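PDB 1R2J: protein FkbI from Streptomyces hygroscopicus, which probably acts as an FAD-dependent dehydrogenase of the acyl-CoA dehydrogenase family, working on an acyl-ACP in making the methoxymalonyl extender unit of FK520. Local coordinates for residues A[245-248]-A[249-253]. Sequence-based numbering, arbitrary orientation.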
loop_
_atom_site.group_PDB
_atom_site.type_symbol
_atom_site.label_atom_id
_atom_site.label_comp_id
_atom_site.label_asym_id
_atom_site.label_seq_id
_atom_site.Cartn_x
_atom_site.Cartn_y
_atom_site.Cartn_z
ATOM N N VAL A 245 5.868 -23.373 -9.210
ATOM C CA VAL A 245 6.032 -24.753 -8.785
ATOM C C VAL A 245 4.889 -25.611 -9.335
ATOM O O VAL A 245 5.122 -26.713 -9.826
ATOM C CB VAL A 245 6.088 -24.875 -7.246
ATOM C CG1 VAL A 245 7.312 -24.153 -6.714
ATOM C CG2 VAL A 245 4.846 -24.276 -6.631
ATOM N N ALA A 246 3.662 -25.103 -9.269
ATOM C CA ALA A 246 2.511 -25.859 -9.771
ATOM C C ALA A 246 2.706 -26.208 -11.244
ATOM O O ALA A 246 2.430 -27.332 -11.665
ATOM C CB ALA A 246 1.226 -25.060 -9.589
ATOM N N HIS A 247 3.189 -25.247 -12.026
ATOM C CA HIS A 247 3.416 -25.475 -13.451
ATOM C C HIS A 247 4.600 -26.427 -13.659
ATOM O O HIS A 247 4.561 -27.307 -14.521
ATOM C CB HIS A 247 3.690 -24.139 -14.153
ATOM C CG HIS A 247 3.663 -24.215 -15.651
ATOM N ND1 HIS A 247 2.525 -24.541 -16.361
ATOM C CD2 HIS A 247 4.621 -23.962 -16.575
ATOM C CE1 HIS A 247 2.782 -24.479 -17.657
ATOM N NE2 HIS A 247 4.047 -24.129 -17.814
ATOM N N ALA A 248 5.640 -26.251 -12.846
ATOM C CA ALA A 248 6.860 -27.050 -12.928
ATOM C C ALA A 248 6.727 -28.536 -12.573
ATOM O O ALA A 248 7.498 -29.359 -13.073
ATOM C CB ALA A 248 7.943 -26.414 -12.060
ATOM N N ARG A 249 5.782 -28.898 -11.709
ATOM C CA ARG A 249 5.661 -30.310 -11.377
ATOM C C ARG A 249 4.533 -31.008 -12.117
ATOM O O ARG A 249 4.309 -32.199 -11.927
ATOM C CB ARG A 249 5.533 -30.520 -9.855
ATOM C CG ARG A 249 4.357 -29.865 -9.166
ATOM C CD ARG A 249 4.514 -29.972 -7.649
ATOM N NE ARG A 249 3.471 -29.224 -6.960
ATOM C CZ ARG A 249 3.522 -28.834 -5.690
ATOM N NH1 ARG A 249 4.573 -29.120 -4.930
ATOM N NH2 ARG A 249 2.524 -28.119 -5.187
ATOM N N THR A 250 3.852 -30.273 -12.991
ATOM C CA THR A 250 2.748 -30.832 -13.763
ATOM C C THR A 250 3.023 -30.822 -15.269
ATOM O O THR A 250 2.777 -31.809 -15.957
ATOM C CB THR A 250 1.448 -30.057 -13.507
ATOM O OG1 THR A 250 1.627 -28.693 -13.898
ATOM C CG2 THR A 250 1.077 -30.108 -12.031
ATOM N N ARG A 251 3.519 -29.697 -15.775
ATOM C CA ARG A 251 3.840 -29.560 -17.194
ATOM C C ARG A 251 5.045 -30.432 -17.548
ATOM O O ARG A 251 6.053 -30.416 -16.848
ATOM C CB ARG A 251 4.161 -28.093 -17.513
ATOM C CG ARG A 251 4.596 -27.807 -18.955
ATOM C CD ARG A 251 3.535 -28.195 -19.982
ATOM N NE ARG A 251 3.757 -27.531 -21.269
ATOM C CZ ARG A 251 3.079 -27.806 -22.383
ATOM N NH1 ARG A 251 2.136 -28.739 -22.379
ATOM N NH2 ARG A 251 3.324 -27.134 -23.501
ATOM N N GLU A 252 4.932 -31.205 -18.622
ATOM C CA GLU A 252 6.037 -32.053 -19.062
ATOM C C GLU A 252 6.492 -31.629 -20.447
ATOM O O GLU A 252 5.676 -31.269 -21.303
ATOM C CB GLU A 252 5.634 -33.534 -19.099
ATOM C CG GLU A 252 5.400 -34.148 -17.723
ATOM C CD GLU A 252 5.374 -35.670 -17.747
ATOM O OE1 GLU A 252 5.144 -36.278 -16.681
ATOM O OE2 GLU A 252 5.588 -36.260 -18.826
ATOM N N GLN A 253 7.802 -31.663 -20.655
ATOM C CA GLN A 253 8.389 -31.302 -21.936
ATOM C C GLN A 253 9.683 -32.120 -22.056
ATOM O O GLN A 253 10.436 -32.254 -21.087
ATOM C CB GLN A 253 8.667 -29.793 -21.966
ATOM C CG GLN A 253 8.790 -29.197 -23.350
ATOM C CD GLN A 253 7.486 -29.210 -24.136
ATOM O OE1 GLN A 253 6.435 -29.611 -23.634
ATOM N NE2 GLN A 253 7.554 -28.759 -25.378
#
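The carbonyl O of H247 is gripped by two backbone N-H groups as the helix ends. R251 N gives the shorter bond, at 2.9 Å from H247 O. T250 N gives a weak one, 3.4 Å from the same H247 O. Two residues earlier, V245 O takes the ordinary helical bond from R249 N. The next carbonyl, A246 O, is met by a side chain instead: T250 OG1 donates its proton to A246 O over 2.7 Å. With chi1 at 60°, OG1 is tucked between N and C of T250, and the hydroxyl turns back to the helix. The R249 chain runs back along the helix, with CG 3.3 Å from V245 O. The H247 and R251 side chains run alongside each other. R251 CB sits over one face of the H247 imidazole, 3.9 Å from the ring centroid, as a CH-pi contact. The R251 guanidinium is turned 33° from the H247 ring, so the two planes are not parallel. L258 touches both side chains. On the helix, V245 and A248 pack on I268 of helix 262-287. This is a C-terminal helix end, where helix 219-248 passes into the hairpin of 252-253 and 256-257 in the C-terminal helical domain of the acyl-CoA dehydrogenase fold.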